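Local coordinates for protein klebicin C activity (Klebsiella pneumoniae, PDB 7NNA) that probably serves as the import domain of a Klebsiella bacteriocin, a coiled-coil hairpin that exploits the efflux channel TolC to enter target cells, at residues 71-82 with 102-113. Numbering follows the deposited sequence. Where two conformers were deposited one is given.
Sequences VVDRALQNNKTR and FIGRQKAIEEAR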
ATOM      1  N   VAL A  71     -13.498  -6.244 -39.572  1.00 35.21           N
ATOM      2  CA  VAL A  71     -14.164  -7.440 -40.090  1.00 32.35           C
ATOM      3  C   VAL A  71     -15.622  -7.097 -40.400  1.00 32.46           C
ATOM      4  O   VAL A  71     -16.170  -7.527 -41.455  1.00 31.47           O
ATOM      5  CB  VAL A  71     -14.042  -8.663 -39.131  1.00 32.09           C
ATOM      6  CG1 VAL A  71     -14.800  -9.860 -39.704  1.00 31.46           C
ATOM      7  CG2 VAL A  71     -12.574  -9.026 -38.917  1.00 33.20           C
ATOM      8  N   VAL A  72     -16.272  -6.286 -39.529  1.00 31.90           N
ATOM      9  CA  VAL A  72     -17.636  -5.825 -39.860  1.00 31.30           C
ATOM     10  C   VAL A  72     -17.636  -5.033 -41.239  1.00 31.45           C
ATOM     11  O   VAL A  72     -18.520  -5.244 -42.054  1.00 30.33           O
ATOM     12  CB  VAL A  72     -18.265  -5.005 -38.703  1.00 31.42           C
ATOM     13  CG1 VAL A  72     -19.568  -4.376 -39.158  1.00 30.94           C
ATOM     14  CG2 VAL A  72     -18.515  -5.895 -37.466  1.00 30.90           C
ATOM     15  N   ASP A  73     -16.661  -4.149 -41.474  0.70 32.08           N
ATOM     16  CA  ASP A  73     -16.572  -3.428 -42.768  0.70 34.92           C
ATOM     17  C   ASP A  73     -16.334  -4.388 -43.949  0.70 35.99           C
ATOM     18  O   ASP A  73     -16.820  -4.141 -45.053  0.70 36.55           O
ATOM     19  CB  ASP A  73     -15.437  -2.397 -42.754  0.70 38.52           C
ATOM     20  CG  ASP A  73     -15.701  -1.141 -41.943  0.70 42.24           C
ATOM     21  OD1 ASP A  73     -16.898  -0.850 -41.650  0.70 41.23           O
ATOM     22  OD2 ASP A  73     -14.724  -0.437 -41.625  0.70 47.20           O
ATOM     23  N   ARG A  74     -15.603  -5.480 -43.726  1.00 35.71           N
ATOM     24  CA  ARG A  74     -15.400  -6.502 -44.783  1.00 36.07           C
ATOM     25  C   ARG A  74     -16.767  -7.143 -45.132  1.00 32.65           C
ATOM     26  O   ARG A  74     -17.071  -7.363 -46.297  1.00 31.29           O
ATOM     27  CB  ARG A  74     -14.465  -7.579 -44.232  1.00 40.34           C
ATOM     28  CG  ARG A  74     -14.063  -8.692 -45.171  1.00 48.72           C
ATOM     29  CD  ARG A  74     -13.127  -9.725 -44.481  1.00 54.28           C
ATOM     30  NE  ARG A  74     -12.057  -9.118 -43.671  1.00 56.92           N
ATOM     31  CZ  ARG A  74     -11.351  -9.774 -42.747  1.00 60.98           C
ATOM     32  NH1 ARG A  74     -10.422  -9.141 -42.037  1.00 62.27           N
ATOM     33  NH2 ARG A  74     -11.583 -11.056 -42.512  1.00 60.89           N
ATOM     34  N   ALA A  75     -17.615  -7.387 -44.123  1.00 29.97           N
ATOM     35  CA  ALA A  75     -18.951  -7.940 -44.359  1.00 27.13           C
ATOM     36  C   ALA A  75     -19.774  -6.970 -45.165  1.00 28.37           C
ATOM     37  O   ALA A  75     -20.404  -7.383 -46.142  1.00 28.55           O
ATOM     38  CB  ALA A  75     -19.640  -8.240 -43.020  1.00 25.72           C
ATOM     39  N   LEU A  76     -19.789  -5.684 -44.795  1.00 28.35           N
ATOM     40  CA  LEU A  76     -20.643  -4.731 -45.483  1.00 30.89           C
ATOM     41  C   LEU A  76     -20.199  -4.466 -46.928  1.00 33.91           C
ATOM     42  O   LEU A  76     -21.044  -4.236 -47.779  1.00 34.34           O
ATOM     43  CB  LEU A  76     -20.795  -3.443 -44.679  1.00 32.49           C
ATOM     44  CG  LEU A  76     -21.268  -3.638 -43.200  1.00 35.41           C
ATOM     45  CD1 LEU A  76     -21.429  -2.281 -42.510  1.00 37.62           C
ATOM     46  CD2 LEU A  76     -22.548  -4.498 -43.101  1.00 36.05           C
ATOM     47  N   GLN A  77     -18.904  -4.586 -47.211  1.00 34.70           N
ATOM     48  CA  GLN A  77     -18.394  -4.475 -48.563  1.00 35.85           C
ATOM     49  C   GLN A  77     -18.839  -5.693 -49.357  1.00 33.03           C
ATOM     50  O   GLN A  77     -19.308  -5.550 -50.476  1.00 33.15           O
ATOM     51  CB  GLN A  77     -16.864  -4.447 -48.549  1.00 41.21           C
ATOM     52  CG  GLN A  77     -16.254  -3.237 -47.890  1.00 54.27           C
ATOM     53  CD  GLN A  77     -16.608  -1.985 -48.625  1.00 70.06           C
ATOM     54  OE1 GLN A  77     -16.671  -1.953 -49.872  1.00 75.56           O
ATOM     55  NE2 GLN A  77     -16.847  -0.916 -47.863  1.00 74.53           N
ATOM     56  N   ASN A  78     -18.683  -6.916 -48.799  1.00 30.71           N
ATOM     57  CA  ASN A  78     -19.094  -8.125 -49.519  1.00 29.38           C
ATOM     58  C   ASN A  78     -20.611  -8.095 -49.779  1.00 28.50           C
ATOM     59  O   ASN A  78     -21.045  -8.537 -50.827  1.00 28.51           O
ATOM     60  CB  ASN A  78     -18.778  -9.372 -48.674  1.00 29.68           C
ATOM     61  CG  ASN A  78     -19.252 -10.639 -49.388  1.00 29.86           C
ATOM     62  OD1 ASN A  78     -18.902 -10.879 -50.553  1.00 31.23           O
ATOM     63  ND2 ASN A  78     -20.129 -11.390 -48.758  1.00 25.48           N
ATOM     64  N   ASN A  79     -21.410  -7.533 -48.837  1.00 26.54           N
ATOM     65  CA  ASN A  79     -22.874  -7.505 -49.017  1.00 25.63           C
ATOM     66  C   ASN A  79     -23.314  -6.724 -50.257  1.00 28.75           C
ATOM     67  O   ASN A  79     -24.353  -7.050 -50.846  1.00 27.75           O
ATOM     68  CB  ASN A  79     -23.519  -6.991 -47.735  1.00 24.58           C
ATOM     69  CG  ASN A  79     -23.399  -8.014 -46.633  1.00 22.08           C
ATOM     70  OD1 ASN A  79     -23.094  -9.204 -46.880  1.00 21.62           O
ATOM     71  ND2 ASN A  79     -23.614  -7.582 -45.388  1.00 19.17           N
ATOM     72  N   LYS A  80     -22.459  -5.796 -50.729  1.00 30.80           N
ATOM     73  CA  LYS A  80     -22.766  -5.083 -51.987  1.00 33.62           C
ATOM     74  C   LYS A  80     -22.787  -5.984 -53.177  1.00 34.72           C
ATOM     75  O   LYS A  80     -23.359  -5.585 -54.186  1.00 37.73           O
ATOM     76  CB  LYS A  80     -21.738  -3.962 -52.243  1.00 37.68           C
ATOM     77  CG  LYS A  80     -21.628  -3.009 -51.054  1.00 44.65           C
ATOM     78  CD  LYS A  80     -22.866  -2.222 -50.846  1.00 52.43           C
ATOM     79  CE  LYS A  80     -22.670  -1.095 -49.819  1.00 60.50           C
ATOM     80  NZ  LYS A  80     -21.272  -0.592 -49.772  1.00 63.53           N
ATOM     81  N   THR A  81     -22.075  -7.119 -53.149  1.00 33.37           N
ATOM     82  CA  THR A  81     -22.012  -8.033 -54.291  1.00 33.19           C
ATOM     83  C   THR A  81     -23.168  -9.035 -54.333  1.00 31.19           C
ATOM     84  O   THR A  81     -23.144  -9.947 -55.176  1.00 31.19           O
ATOM     85  CB  THR A  81     -20.660  -8.825 -54.296  1.00 35.38           C
ATOM     86  OG1 THR A  81     -20.634  -9.795 -53.249  1.00 33.24           O
ATOM     87  CG2 THR A  81     -19.445  -7.906 -54.159  1.00 37.65           C
ATOM     88  N   ARG A  82     -24.173  -8.906 -53.439  1.00 27.23           N
ATOM     89  CA  ARG A  82     -25.314  -9.849 -53.444  1.00 27.04           C
ATOM     90  C   ARG A  82     -25.991  -9.869 -54.849  1.00 26.89           C
ATOM     91  O   ARG A  82     -26.399  -8.832 -55.351  1.00 26.20           O
ATOM     92  CB  ARG A  82     -26.393  -9.424 -52.410  1.00 26.78           C
ATOM     93  CG  ARG A  82     -27.560 -10.417 -52.288  1.00 28.86           C
ATOM     94  CD  ARG A  82     -28.711  -9.817 -51.478  1.00 31.26           C
ATOM     95  NE  ARG A  82     -28.230  -9.549 -50.106  1.00 31.32           N
ATOM     96  CZ  ARG A  82     -28.271 -10.449 -49.119  1.00 30.09           C
ATOM     97  NH1 ARG A  82     -28.851 -11.645 -49.315  1.00 27.52           N
ATOM     98  NH2 ARG A  82     -27.709 -10.178 -47.947  1.00 25.21           N
ATOM     99  N   PHE A 102     -21.795 -16.139 -53.279  1.00 26.25           N
ATOM    100  CA  PHE A 102     -22.042 -15.000 -52.390  1.00 25.14           C
ATOM    101  C   PHE A 102     -22.351 -15.519 -50.955  1.00 24.31           C
ATOM    102  O   PHE A 102     -21.835 -14.970 -49.959  1.00 23.28           O
ATOM    103  CB  PHE A 102     -23.244 -14.138 -52.914  1.00 24.05           C
ATOM    104  CG  PHE A 102     -23.691 -13.141 -51.860  1.00 23.99           C
ATOM    105  CD1 PHE A 102     -22.976 -11.969 -51.644  1.00 25.26           C
ATOM    106  CD2 PHE A 102     -24.821 -13.384 -51.079  1.00 23.40           C
ATOM    107  CE1 PHE A 102     -23.352 -11.084 -50.620  1.00 26.04           C
ATOM    108  CE2 PHE A 102     -25.193 -12.496 -50.078  1.00 24.26           C
ATOM    109  CZ  PHE A 102     -24.419 -11.386 -49.818  1.00 25.36           C
ATOM    110  N   ILE A 103     -23.210 -16.567 -50.840  1.00 23.47           N
ATOM    111  CA  ILE A 103     -23.561 -17.079 -49.511  1.00 23.49           C
ATOM    112  C   ILE A 103     -22.331 -17.633 -48.817  1.00 24.38           C
ATOM    113  O   ILE A 103     -22.138 -17.373 -47.629  1.00 24.37           O
ATOM    114  CB  ILE A 103     -24.667 -18.164 -49.654  1.00 24.37           C
ATOM    115  CG1 ILE A 103     -25.953 -17.558 -50.232  1.00 25.16           C
ATOM    116  CG2 ILE A 103     -24.937 -18.857 -48.284  1.00 25.00           C
ATOM    117  CD1 ILE A 103     -27.107 -18.659 -50.389  1.00 28.32           C
ATOM    118  N   GLY A 104     -21.456 -18.316 -49.565  1.00 27.48           N
ATOM    119  CA  GLY A 104     -20.226 -18.882 -48.996  1.00 28.86           C
ATOM    120  C   GLY A 104     -19.334 -17.780 -48.450  1.00 30.55           C
ATOM    121  O   GLY A 104     -18.740 -17.927 -47.378  1.00 30.48           O
ATOM    122  N   ARG A 105     -19.216 -16.662 -49.197  1.00 30.32           N
ATOM    123  CA  ARG A 105     -18.385 -15.520 -48.750  1.00 27.86           C
ATOM    124  C   ARG A 105     -19.016 -14.851 -47.532  1.00 28.23           C
ATOM    125  O   ARG A 105     -18.310 -14.497 -46.590  1.00 29.14           O
ATOM    126  CB  ARG A 105     -18.330 -14.461 -49.841  1.00 28.60           C
ATOM    127  CG  ARG A 105     -17.344 -14.805 -50.987  1.00 32.97           C
ATOM    128  CD  ARG A 105     -17.069 -13.611 -51.848  1.00 34.75           C
ATOM    129  NE  ARG A 105     -18.297 -12.983 -52.389  1.00 34.77           N
ATOM    130  CZ  ARG A 105     -18.844 -13.265 -53.569  1.00 37.34           C
ATOM    131  NH1 ARG A 105     -18.415 -14.309 -54.279  1.00 36.03           N
ATOM    132  NH2 ARG A 105     -19.886 -12.566 -54.007  1.00 33.41           N
ATOM    133  N   GLN A 106     -20.351 -14.695 -47.529  1.00 25.61           N
ATOM    134  CA  GLN A 106     -21.006 -14.058 -46.361  1.00 24.03           C
ATOM    135  C   GLN A 106     -20.875 -14.935 -45.072  1.00 25.29           C
ATOM    136  O   GLN A 106     -20.649 -14.419 -43.968  1.00 24.76           O
ATOM    137  CB  GLN A 106     -22.470 -13.748 -46.711  1.00 22.35           C
ATOM    138  CG  GLN A 106     -23.181 -12.941 -45.631  1.00 21.51           C
ATOM    139  CD  GLN A 106     -24.586 -12.657 -46.049  1.00 23.42           C
ATOM    140  OE1 GLN A 106     -25.392 -13.576 -46.218  1.00 22.12           O
ATOM    141  NE2 GLN A 106     -24.896 -11.418 -46.265  1.00 20.42           N
ATOM    142  N   LYS A 107     -20.968 -16.257 -45.210  1.00 26.23           N
ATOM    143  CA  LYS A 107     -20.856 -17.186 -44.096  1.00 27.88           C
ATOM    144  C   LYS A 107     -19.421 -17.198 -43.557  1.00 29.39           C
ATOM    145  O   LYS A 107     -19.216 -17.318 -42.312  1.00 28.83           O
ATOM    146  CB  LYS A 107     -21.181 -18.636 -44.574  1.00 28.19           C
ATOM    147  CG  LYS A 107     -22.666 -18.887 -44.795  1.00 30.58           C
ATOM    148  CD  LYS A 107     -23.411 -19.359 -43.528  1.00 36.92           C
ATOM    149  CE  LYS A 107     -24.925 -19.444 -43.659  1.00 40.50           C
ATOM    150  NZ  LYS A 107     -25.597 -19.867 -42.376  1.00 41.56           N
ATOM    151  N   ALA A 108     -18.420 -17.127 -44.478  1.00 29.62           N
ATOM    152  CA  ALA A 108     -17.000 -17.126 -44.066  1.00 31.00           C
ATOM    153  C   ALA A 108     -16.644 -15.841 -43.329  1.00 31.59           C
ATOM    154  O   ALA A 108     -15.871 -15.867 -42.332  1.00 32.12           O
ATOM    155  CB  ALA A 108     -16.083 -17.314 -45.256  1.00 32.00           C
ATOM    156  N   ILE A 109     -17.146 -14.696 -43.828  1.00 30.10           N
ATOM    157  CA  ILE A 109     -16.887 -13.430 -43.132  1.00 29.83           C
ATOM    158  C   ILE A 109     -17.558 -13.427 -41.778  1.00 28.52           C
ATOM    159  O   ILE A 109     -16.944 -12.964 -40.796  1.00 29.67           O
ATOM    160  CB  ILE A 109     -17.199 -12.191 -43.985  1.00 30.79           C
ATOM    161  CG1 ILE A 109     -16.226 -12.183 -45.180  1.00 34.22           C
ATOM    162  CG2 ILE A 109     -17.080 -10.863 -43.182  1.00 31.66           C
ATOM    163  CD1 ILE A 109     -16.671 -11.158 -46.274  1.00 35.64           C
ATOM    164  N   GLU A 110     -18.749 -13.998 -41.692  1.00 27.58           N
ATOM    165  CA  GLU A 110     -19.435 -14.087 -40.406  1.00 27.19           C
ATOM    166  C   GLU A 110     -18.627 -14.967 -39.398  1.00 29.25           C
ATOM    167  O   GLU A 110     -18.505 -14.585 -38.233  1.00 27.46           O
ATOM    168  CB  GLU A 110     -20.900 -14.505 -40.588  1.00 25.21           C
ATOM    169  CG  GLU A 110     -21.610 -14.774 -39.273  1.00 26.59           C
ATOM    170  CD  GLU A 110     -21.706 -13.562 -38.346  1.00 27.16           C
ATOM    171  OE1 GLU A 110     -21.513 -12.412 -38.803  1.00 25.29           O
ATOM    172  OE2 GLU A 110     -21.987 -13.771 -37.150  1.00 28.33           O
ATOM    173  N   GLU A 111     -17.998 -16.078 -39.850  1.00 30.39           N
ATOM    174  CA  GLU A 111     -17.151 -16.863 -38.921  1.00 32.75           C
ATOM    175  C   GLU A 111     -15.994 -16.052 -38.399  1.00 32.77           C
ATOM    176  O   GLU A 111     -15.695 -16.095 -37.206  1.00 33.91           O
ATOM    177  CB  GLU A 111     -16.633 -18.142 -39.599  1.00 38.48           C
ATOM    178  CG  GLU A 111     -17.768 -19.115 -39.861  1.00 46.41           C
ATOM    179  CD  GLU A 111     -18.406 -19.778 -38.640  0.50 53.86           C
ATOM    180  OE1 GLU A 111     -19.572 -20.222 -38.756  0.50 58.34           O
ATOM    181  OE2 GLU A 111     -17.752 -19.868 -37.577  0.50 51.79           O
ATOM    182  N   ALA A 112     -15.359 -15.277 -39.257  1.00 31.51           N
ATOM    183  CA  ALA A 112     -14.243 -14.418 -38.844  1.00 31.46           C
ATOM    184  C   ALA A 112     -14.730 -13.288 -37.913  1.00 29.32           C
ATOM    185  O   ALA A 112     -14.004 -12.828 -37.017  1.00 28.44           O
ATOM    186  CB  ALA A 112     -13.583 -13.817 -40.083  1.00 31.90           C
ATOM    187  N   ARG A 113     -15.940 -12.824 -38.108  1.00 27.56           N
ATOM    188  CA  ARG A 113     -16.498 -11.727 -37.274  1.00 25.50           C
ATOM    189  C   ARG A 113     -16.835 -12.283 -35.902  1.00 27.83           C
ATOM    190  O   ARG A 113     -16.534 -11.647 -34.889  1.00 28.90           O
ATOM    191  CB  ARG A 113     -17.765 -11.150 -37.952  1.00 25.03           C
ATOM    192  CG  ARG A 113     -18.190  -9.814 -37.258  1.00 24.67           C
ATOM    193  CD  ARG A 113     -19.724  -9.615 -37.323  1.00 25.36           C
ATOM    194  NE  ARG A 113     -20.437 -10.758 -36.718  1.00 25.60           N
ATOM    195  CZ  ARG A 113     -20.598 -10.983 -35.413  1.00 28.54           C
ATOM    196  NH1 ARG A 113     -20.212 -10.073 -34.514  1.00 25.97           N
ATOM    197  NH2 ARG A 113     -21.157 -12.105 -34.997  1.00 27.87           N
TER
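Ile109 and Asn78 are the interlocking knobs of this antiparallel helical hairpin, one apolar and one polar. The Ile109 side chain sits among Val71, Arg74, Ala75 and Asn78: its CG2 packs 3.7 Å from Ala75 CB, while CD1 reaches CB of Asn78 and the aliphatic stem of Arg74. Val71, buried, extends this close fit by pressing CG1 to 3.5 Å from Arg113 CA. Knobs-into-holes packing of this kind marks a coiled coil, here between helices 14-79 and 93-197; the axes of segments 71-79 and 102-113 approach to 9.3 Å, 169° apart in direction.

Toward residues 79-82 the interface becomes mixed, with hydrogen bonds round the buried Phe102 ring. With CG anti to the backbone N (chi1 178°), Asn78 lies in a hole formed by Phe102, Arg105, Gln106 and Ile109, and its OD1 accepts a hydrogen bond from Arg105 NE at 2.9 Å, the amide standing almost perpendicular to the guanidinium. Gln106 NE2 donates to Asn79 OD1 from well above the carbonyl plane, off the lone pairs.

The solvent side belongs to Arg74, Thr81 and Arg82. Arg74 NH2 comes only to 4.2 Å from Ala112 CB. Arg82 lays its CA over one face of Phe102, 3.7 Å from the ring centroid, as a CH-pi contact; Phe102 CE2 in turn lies over one face of the Arg82 guanidinium, the planes 61° apart and so not stacked in parallel. Thr81 OG1 donates to Asn78 O and accepts from Arg105 NH2 (3.0 Å). Through NE and NH2, the Arg105 guanidinium thus joins helix 102-113 to both Asn78 and Thr81, adding directional bonds to apolar interlocking.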